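Long-range contact in carbonic anhydrase (Synechocystis sp., PDB 5SWC), which catalyses the reversible, zinc-dependent hydration of carbon dioxide to bicarbonate and supplies carbon dioxide to RuBisCO inside the carboxysome: residues P51-P65 and G74-I86. Numbering follows the deposited sequence.
With ZN (zinc ion), chain G.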
ATOM      1  N   PRO A  51     -29.578   0.529  15.300  1.00 15.57           N
ATOM      2  CA  PRO A  51     -28.948  -0.369  16.264  1.00 14.36           C
ATOM      3  C   PRO A  51     -28.213   0.404  17.302  1.00 16.90           C
ATOM      4  O   PRO A  51     -27.774   1.527  17.059  1.00 21.36           O
ATOM      5  CB  PRO A  51     -27.968  -1.145  15.414  1.00 16.44           C
ATOM      6  CG  PRO A  51     -27.644  -0.212  14.255  1.00 15.62           C
ATOM      7  CD  PRO A  51     -28.950   0.456  13.971  1.00 17.77           C
ATOM      8  N   ARG A  52     -28.023  -0.207  18.461  1.00 22.45           N
ATOM      9  CA  ARG A  52     -27.270   0.487  19.476  1.00 24.28           C
ATOM     10  C   ARG A  52     -25.947  -0.237  19.796  1.00 19.77           C
ATOM     11  O   ARG A  52     -25.104   0.355  20.464  1.00 24.86           O
ATOM     12  CB  ARG A  52     -28.073   0.624  20.759  1.00 34.15           C
ATOM     13  CG  ARG A  52     -29.526   1.098  20.586  1.00 39.58           C
ATOM     14  CD  ARG A  52     -29.642   2.522  20.074  1.00 46.89           C
ATOM     15  NE  ARG A  52     -28.431   3.327  20.267  1.00 42.52           N
ATOM     16  CZ  ARG A  52     -28.106   4.380  19.527  1.00 51.79           C
ATOM     17  NH1 ARG A  52     -26.992   5.055  19.794  1.00 52.47           N
ATOM     18  NH2 ARG A  52     -28.898   4.770  18.523  1.00 62.53           N
ATOM     19  N   ILE A  53     -25.745  -1.418  19.219  1.00 17.20           N
ATOM     20  CA  ILE A  53     -24.531  -2.198  19.479  1.00 14.61           C
ATOM     21  C   ILE A  53     -23.831  -2.591  18.194  1.00 15.35           C
ATOM     22  O   ILE A  53     -24.476  -3.042  17.234  1.00 14.66           O
ATOM     23  CB  ILE A  53     -24.851  -3.459  20.299  1.00 18.33           C
ATOM     24  CG1 ILE A  53     -25.531  -3.038  21.612  1.00 22.87           C
ATOM     25  CG2 ILE A  53     -23.580  -4.318  20.510  1.00 18.43           C
ATOM     26  CD1 ILE A  53     -25.918  -4.112  22.481  1.00 37.08           C
ATOM     27  N   LEU A  54     -22.496  -2.385  18.128  1.00 13.23           N
ATOM     28  CA  LEU A  54     -21.639  -2.897  17.082  1.00 11.98           C
ATOM     29  C   LEU A  54     -20.994  -4.177  17.600  1.00 11.19           C
ATOM     30  O   LEU A  54     -20.320  -4.174  18.641  1.00 12.70           O
ATOM     31  CB  LEU A  54     -20.544  -1.895  16.722  1.00 13.51           C
ATOM     32  CG  LEU A  54     -19.391  -2.429  15.859  1.00 14.86           C
ATOM     33  CD1 LEU A  54     -19.834  -2.970  14.519  1.00 15.29           C
ATOM     34  CD2 LEU A  54     -18.302  -1.333  15.647  1.00 17.13           C
ATOM     35  N   PHE A  55     -21.327  -5.287  16.955  1.00 11.36           N
ATOM     36  CA  PHE A  55     -20.890  -6.616  17.416  1.00 11.21           C
ATOM     37  C   PHE A  55     -19.944  -7.177  16.386  1.00 12.61           C
ATOM     38  O   PHE A  55     -20.305  -7.384  15.240  1.00 13.41           O
ATOM     39  CB  PHE A  55     -22.135  -7.537  17.598  1.00 13.45           C
ATOM     40  CG  PHE A  55     -21.929  -8.696  18.498  1.00 12.78           C
ATOM     41  CD1 PHE A  55     -21.368  -9.868  18.027  1.00 13.95           C
ATOM     42  CD2 PHE A  55     -22.343  -8.632  19.800  1.00 15.33           C
ATOM     43  CE1 PHE A  55     -21.181 -10.941  18.890  1.00 13.88           C
ATOM     44  CE2 PHE A  55     -22.152  -9.717  20.665  1.00 17.15           C
ATOM     45  CZ  PHE A  55     -21.570 -10.854  20.169  1.00 14.86           C
ATOM     46  N   ILE A  56     -18.697  -7.404  16.785  1.00 11.11           N
ATOM     47  CA  ILE A  56     -17.639  -7.902  15.918  1.00 11.52           C
ATOM     48  C   ILE A  56     -17.389  -9.329  16.310  1.00 11.35           C
ATOM     49  O   ILE A  56     -17.074  -9.595  17.491  1.00 13.27           O
ATOM     50  CB  ILE A  56     -16.351  -7.064  16.095  1.00 11.92           C
ATOM     51  CG1 ILE A  56     -16.594  -5.619  15.733  1.00 12.23           C
ATOM     52  CG2 ILE A  56     -15.193  -7.681  15.320  1.00 13.27           C
ATOM     53  CD1 ILE A  56     -15.655  -4.618  16.389  1.00 15.00           C
ATOM     54  N   CYS A  57     -17.537 -10.277  15.397  1.00 11.06           N
ATOM     55  CA  CYS A  57     -17.335 -11.657  15.763  1.00 10.93           C
ATOM     56  C   CYS A  57     -16.779 -12.475  14.620  1.00 10.67           C
ATOM     57  O   CYS A  57     -16.555 -11.959  13.523  1.00 11.73           O
ATOM     58  CB  CYS A  57     -18.643 -12.231  16.300  1.00 14.23           C
ATOM     59  SG  CYS A  57     -19.936 -12.538  15.125  1.00 16.69           S
ATOM     60  N   CYS A  58     -16.501 -13.733  14.861  1.00 11.20           N
ATOM     61  CA  CYS A  58     -15.913 -14.561  13.833  1.00 10.94           C
ATOM     62  C   CYS A  58     -16.914 -15.030  12.818  1.00 10.62           C
ATOM     63  O   CYS A  58     -18.093 -15.230  13.111  1.00 11.09           O
ATOM     64  CB  CYS A  58     -15.204 -15.755  14.494  1.00 11.10           C
ATOM     65  SG  CYS A  58     -14.137 -16.748  13.379  1.00 11.26           S
ATOM     66  N   SER A  59     -16.431 -15.274  11.614  1.00 10.71           N
ATOM     67  CA  SER A  59     -17.211 -15.895  10.527  1.00 10.80           C
ATOM     68  C   SER A  59     -17.621 -17.320  10.803  1.00 12.02           C
ATOM     69  O   SER A  59     -18.522 -17.850  10.175  1.00 11.83           O
ATOM     70  CB  SER A  59     -16.407 -15.862   9.238  1.00 11.16           C
ATOM     71  OG  SER A  59     -16.143 -14.557   8.798  1.00 11.84           O
ATOM     72  N   ASP A  60     -16.964 -17.954  11.773  1.00 10.85           N
ATOM     73  CA  ASP A  60     -17.219 -19.345  12.162  1.00 11.04           C
ATOM     74  C   ASP A  60     -18.733 -19.623  12.214  1.00 11.72           C
ATOM     75  O   ASP A  60     -19.495 -18.904  12.877  1.00 11.04           O
ATOM     76  CB  ASP A  60     -16.574 -19.567  13.541  1.00 11.86           C
ATOM     77  CG  ASP A  60     -16.531 -21.027  13.939  1.00 12.05           C
ATOM     78  OD1 ASP A  60     -17.575 -21.690  14.077  1.00 12.97           O
ATOM     79  OD2 ASP A  60     -15.397 -21.498  14.194  1.00 12.69           O
ATOM     80  N   SER A  61     -19.125 -20.702  11.571  1.00 11.24           N
ATOM     81  CA  SER A  61     -20.543 -21.055  11.463  1.00 11.46           C
ATOM     82  C   SER A  61     -21.206 -21.429  12.756  1.00 12.72           C
ATOM     83  O   SER A  61     -22.435 -21.492  12.845  1.00 13.78           O
ATOM     84  CB  SER A  61     -20.726 -22.139  10.433  1.00 12.61           C
ATOM     85  OG  SER A  61     -20.147 -23.346  10.875  1.00 13.18           O
ATOM     86  N   ARG A  62     -20.407 -21.674  13.781  1.00 11.95           N
ATOM     87  CA  ARG A  62     -20.908 -22.070  15.098  1.00 12.26           C
ATOM     88  C   ARG A  62     -21.316 -20.875  15.926  1.00 14.51           C
ATOM     89  O   ARG A  62     -21.877 -21.047  17.015  1.00 15.49           O
ATOM     90  CB  ARG A  62     -19.893 -22.935  15.844  1.00 12.90           C
ATOM     91  CG  ARG A  62     -19.516 -24.184  15.087  1.00 13.74           C
ATOM     92  CD  ARG A  62     -18.339 -24.892  15.688  1.00 13.93           C
ATOM     93  NE  ARG A  62     -17.106 -24.171  15.453  1.00 12.23           N
ATOM     94  CZ  ARG A  62     -15.902 -24.614  15.764  1.00 13.73           C
ATOM     95  NH1 ARG A  62     -15.774 -25.763  16.418  1.00 13.20           N
ATOM     96  NH2 ARG A  62     -14.820 -23.916  15.483  1.00 15.00           N
ATOM     97  N   VAL A  63     -21.013 -19.683  15.449  1.00 13.25           N
ATOM     98  CA  VAL A  63     -21.313 -18.451  16.160  1.00 13.40           C
ATOM     99  C   VAL A  63     -22.484 -17.734  15.507  1.00 14.06           C
ATOM    100  O   VAL A  63     -22.501 -17.501  14.283  1.00 14.60           O
ATOM    101  CB  VAL A  63     -20.064 -17.516  16.140  1.00 15.30           C
ATOM    102  CG1 VAL A  63     -20.393 -16.199  16.839  1.00 20.02           C
ATOM    103  CG2 VAL A  63     -18.865 -18.196  16.749  1.00 15.72           C
ATOM    104  N   ASP A  64     -23.505 -17.400  16.295  1.00 15.30           N
ATOM    105  CA  ASP A  64     -24.656 -16.639  15.794  1.00 17.12           C
ATOM    106  C   ASP A  64     -24.938 -15.531  16.825  1.00 17.58           C
ATOM    107  O   ASP A  64     -25.514 -15.807  17.876  1.00 16.28           O
ATOM    108  CB  ASP A  64     -25.852 -17.543  15.581  1.00 18.34           C
ATOM    109  CG  ASP A  64     -27.109 -16.763  15.069  1.00 20.40           C
ATOM    110  OD1 ASP A  64     -27.164 -15.530  15.254  1.00 22.10           O
ATOM    111  OD2 ASP A  64     -28.030 -17.421  14.535  1.00 24.21           O
ATOM    112  N   PRO A  65     -24.520 -14.293  16.570  1.00 13.92           N
ATOM    113  CA  PRO A  65     -24.598 -13.265  17.603  1.00 14.91           C
ATOM    114  C   PRO A  65     -26.019 -12.964  18.018  1.00 14.36           C
ATOM    115  O   PRO A  65     -26.279 -12.697  19.200  1.00 15.51           O
ATOM    116  CB  PRO A  65     -23.963 -12.026  16.960  1.00 20.30           C
ATOM    117  CG  PRO A  65     -23.545 -12.434  15.670  1.00 21.28           C
ATOM    118  CD  PRO A  65     -23.815 -13.827  15.366  1.00 17.83           C
ATOM    119  N   GLY A  74     -32.648  -5.631  14.034  1.00 16.34           N
ATOM    120  CA  GLY A  74     -32.485  -4.211  14.222  1.00 16.44           C
ATOM    121  C   GLY A  74     -31.565  -3.854  15.374  1.00 18.25           C
ATOM    122  O   GLY A  74     -31.176  -2.702  15.528  1.00 19.62           O
ATOM    123  N   ASP A  75     -31.231  -4.813  16.214  1.00 15.51           N
ATOM    124  CA  ASP A  75     -30.452  -4.516  17.413  1.00 15.16           C
ATOM    125  C   ASP A  75     -28.943  -4.470  17.195  1.00 14.32           C
ATOM    126  O   ASP A  75     -28.273  -3.641  17.827  1.00 17.39           O
ATOM    127  CB  ASP A  75     -30.738  -5.563  18.501  1.00 16.35           C
ATOM    128  CG  ASP A  75     -32.117  -5.448  19.148  1.00 18.54           C
ATOM    129  OD1 ASP A  75     -32.893  -4.509  18.887  1.00 21.10           O
ATOM    130  OD2 ASP A  75     -32.402  -6.350  19.997  1.00 22.62           O
ATOM    131  N   LEU A  76     -28.402  -5.400  16.403  1.00 13.86           N
ATOM    132  CA  LEU A  76     -26.942  -5.594  16.302  1.00 13.13           C
ATOM    133  C   LEU A  76     -26.474  -5.305  14.904  1.00 13.11           C
ATOM    134  O   LEU A  76     -26.909  -5.963  13.944  1.00 13.29           O
ATOM    135  CB  LEU A  76     -26.562  -7.043  16.626  1.00 13.51           C
ATOM    136  CG  LEU A  76     -26.997  -7.595  17.996  1.00 14.64           C
ATOM    137  CD1 LEU A  76     -26.380  -8.981  18.173  1.00 15.89           C
ATOM    138  CD2 LEU A  76     -26.589  -6.690  19.134  1.00 17.05           C
ATOM    139  N   PHE A  77     -25.568  -4.340  14.783  1.00 11.91           N
ATOM    140  CA  PHE A  77     -24.854  -4.090  13.514  1.00 10.88           C
ATOM    141  C   PHE A  77     -23.610  -4.961  13.605  1.00 11.16           C
ATOM    142  O   PHE A  77     -22.866  -4.847  14.586  1.00 12.98           O
ATOM    143  CB  PHE A  77     -24.509  -2.614  13.427  1.00 11.77           C
ATOM    144  CG  PHE A  77     -23.843  -2.192  12.157  1.00 12.87           C
ATOM    145  CD1 PHE A  77     -24.573  -1.682  11.101  1.00 13.97           C
ATOM    146  CD2 PHE A  77     -22.455  -2.239  12.032  1.00 14.74           C
ATOM    147  CE1 PHE A  77     -23.929  -1.261   9.935  1.00 16.34           C
ATOM    148  CE2 PHE A  77     -21.819  -1.776  10.833  1.00 13.69           C
ATOM    149  CZ  PHE A  77     -22.559  -1.300   9.842  1.00 14.96           C
ATOM    150  N   VAL A  78     -23.370  -5.838  12.649  1.00 11.58           N
ATOM    151  CA  VAL A  78     -22.446  -6.954  12.840  1.00 10.98           C
ATOM    152  C   VAL A  78     -21.319  -6.946  11.801  1.00 11.27           C
ATOM    153  O   VAL A  78     -21.581  -6.868  10.589  1.00 12.52           O
ATOM    154  CB  VAL A  78     -23.173  -8.294  12.784  1.00 11.96           C
ATOM    155  CG1 VAL A  78     -22.204  -9.425  12.953  1.00 13.61           C
ATOM    156  CG2 VAL A  78     -24.261  -8.360  13.865  1.00 13.67           C
ATOM    157  N   ILE A  79     -20.079  -7.057  12.252  1.00 10.36           N
ATOM    158  CA  ILE A  79     -18.911  -7.303  11.428  1.00 10.23           C
ATOM    159  C   ILE A  79     -18.476  -8.727  11.653  1.00 10.99           C
ATOM    160  O   ILE A  79     -18.323  -9.120  12.813  1.00 11.17           O
ATOM    161  CB  ILE A  79     -17.773  -6.343  11.815  1.00 11.73           C
ATOM    162  CG1 ILE A  79     -18.143  -4.890  11.465  1.00 11.60           C
ATOM    163  CG2 ILE A  79     -16.456  -6.779  11.213  1.00 15.09           C
ATOM    164  CD1 ILE A  79     -17.169  -3.856  11.995  1.00 12.57           C
ATOM    165  N   ARG A  80     -18.278  -9.514  10.593  1.00  9.53           N
ATOM    166  CA  ARG A  80     -17.743 -10.857  10.757  1.00  9.29           C
ATOM    167  C   ARG A  80     -16.639 -11.150   9.797  1.00  9.80           C
ATOM    168  O   ARG A  80     -16.780 -10.929   8.592  1.00 11.19           O
ATOM    169  CB  ARG A  80     -18.839 -11.927  10.542  1.00 11.22           C
ATOM    170  CG  ARG A  80     -19.985 -11.765  11.517  1.00 12.42           C
ATOM    171  CD  ARG A  80     -21.057 -12.830  11.459  1.00 11.79           C
ATOM    172  NE  ARG A  80     -20.536 -14.108  11.913  1.00 11.73           N
ATOM    173  CZ  ARG A  80     -21.264 -15.221  12.025  1.00 11.93           C
ATOM    174  NH1 ARG A  80     -22.565 -15.230  11.780  1.00 12.90           N
ATOM    175  NH2 ARG A  80     -20.646 -16.342  12.369  1.00 13.16           N
ATOM    176  N   ASN A  81     -15.523 -11.622  10.337  1.00  9.99           N
ATOM    177  CA  ASN A  81     -14.357 -12.050   9.575  1.00  9.97           C
ATOM    178  C   ASN A  81     -13.701 -13.218  10.279  1.00 10.65           C
ATOM    179  O   ASN A  81     -14.146 -13.597  11.389  1.00 11.29           O
ATOM    180  CB  ASN A  81     -13.393 -10.879   9.325  1.00 10.57           C
ATOM    181  CG  ASN A  81     -12.860 -10.296  10.587  1.00 10.82           C
ATOM    182  OD1 ASN A  81     -12.555 -10.994  11.524  1.00 11.73           O
ATOM    183  ND2 ASN A  81     -12.734  -8.997  10.615  1.00 11.54           N
ATOM    184  N   ALA A  82     -12.668 -13.807   9.680  1.00  9.84           N
ATOM    185  CA  ALA A  82     -12.038 -14.990  10.285  1.00 11.39           C
ATOM    186  C   ALA A  82     -11.136 -14.519  11.406  1.00 12.29           C
ATOM    187  O   ALA A  82     -10.106 -13.880  11.219  1.00 12.82           O
ATOM    188  CB  ALA A  82     -11.264 -15.775   9.242  1.00 13.69           C
ATOM    189  N   GLY A  83     -11.515 -14.841  12.632  1.00 10.15           N
ATOM    190  CA  GLY A  83     -10.749 -14.447  13.798  1.00 11.39           C
ATOM    191  C   GLY A  83     -11.198 -13.201  14.530  1.00 10.93           C
ATOM    192  O   GLY A  83     -10.569 -12.809  15.523  1.00 11.43           O
ATOM    193  N   ASN A  84     -12.264 -12.557  14.054  1.00 10.57           N
ATOM    194  CA  ASN A  84     -12.795 -11.371  14.741  1.00 10.52           C
ATOM    195  C   ASN A  84     -11.712 -10.317  14.988  1.00 11.28           C
ATOM    196  O   ASN A  84     -11.573  -9.788  16.084  1.00 11.16           O
ATOM    197  CB  ASN A  84     -13.636 -11.716  16.000  1.00  9.61           C
ATOM    198  CG  ASN A  84     -12.953 -12.623  16.993  1.00 10.62           C
ATOM    199  OD1 ASN A  84     -13.163 -13.859  16.930  1.00 11.57           O
ATOM    200  ND2 ASN A  84     -12.224 -12.057  17.951  1.00 11.49           N
ATOM    201  N   ILE A  85     -11.003 -10.013  13.901  1.00 10.57           N
ATOM    202  CA  ILE A  85      -9.856  -9.112  13.949  1.00 11.29           C
ATOM    203  C   ILE A  85     -10.219  -7.737  13.386  1.00 11.80           C
ATOM    204  O   ILE A  85     -10.900  -7.624  12.360  1.00 11.07           O
ATOM    205  CB  ILE A  85      -8.680  -9.743  13.130  1.00  9.92           C
ATOM    206  CG1 ILE A  85      -8.108 -10.894  13.927  1.00 12.19           C
ATOM    207  CG2 ILE A  85      -7.622  -8.704  12.805  1.00 12.77           C
ATOM    208  CD1 ILE A  85      -7.299 -11.840  13.107  1.00 14.81           C
ATOM    209  N   ILE A  86      -9.757  -6.699  14.074  1.00 10.93           N
ATOM    210  CA  ILE A  86      -9.850  -5.301  13.605  1.00 10.72           C
ATOM    211  C   ILE A  86      -8.423  -4.790  13.452  1.00 11.09           C
ATOM    212  O   ILE A  86      -7.744  -4.581  14.448  1.00 13.02           O
ATOM    213  CB  ILE A  86     -10.624  -4.427  14.578  1.00 12.53           C
ATOM    214  CG1 ILE A  86     -12.061  -4.970  14.785  1.00 12.97           C
ATOM    215  CG2 ILE A  86     -10.654  -2.970  14.041  1.00 14.04           C
ATOM    216  CD1 ILE A  86     -12.929  -4.908  13.586  1.00 15.97           C
TER
HETATM  217 ZN    ZN G 301     -13.211 -18.297  14.784  1.00 11.92          ZN
HETATM  218  O   HOH W   1     -29.301  -2.224  19.759  1.00 32.55           O
HETATM  219  O   HOH W   2     -13.196 -20.145  13.817  1.00 12.71           O
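The zinc site of this β-class carbonic anhydrase sits where two parallel strands end, Ile53–Cys58 and Leu76–Asn81, and Cys58 SG binds the zinc ion at 2.3 Å. The thiolate, swung opposite the backbone N by chi1 of -169°, also accepts a nearly straight hydrogen bond from Gly83 N (3.3 Å from SG), within the type II turn Asn81–Asn84; such a donor would be expected to temper the sulfur's negative charge. His117 and Cys120 complete the protein ligands, and a zinc-bound water donates to Asp60 OD2, whose carboxylate is held side-on by Arg62. The strands belong to a β-α-β unit with helix 65–69 as its connection; Phe55 donates its N to Phe77 O (2.9 Å) and accepts at its O from Ile79 N, the rung pattern of a parallel ladder. On one sheet face Leu54 CD1 meets the Phe77 ring at its edge (3.7 Å from CD2) and also touches Ile79 CD1; helix 95–106 covers this layer. On the other face Arg80, bent at chi3 (68°), runs past Cys57 SG and directs NE and NH2 to one acceptor, Cys58 O, each at 2.9 Å, while Pro65 CD lies over a guanidinium face. A methionine in place of Arg80 would probably leave the Cys58 carbonyl without these two donors and the zinc-binding end of strand 53–58 less firmly fixed. Ser59 N bonds to Asn81 O (2.8 Å), and its hydroxyl reaches Val78 O of the second subunit.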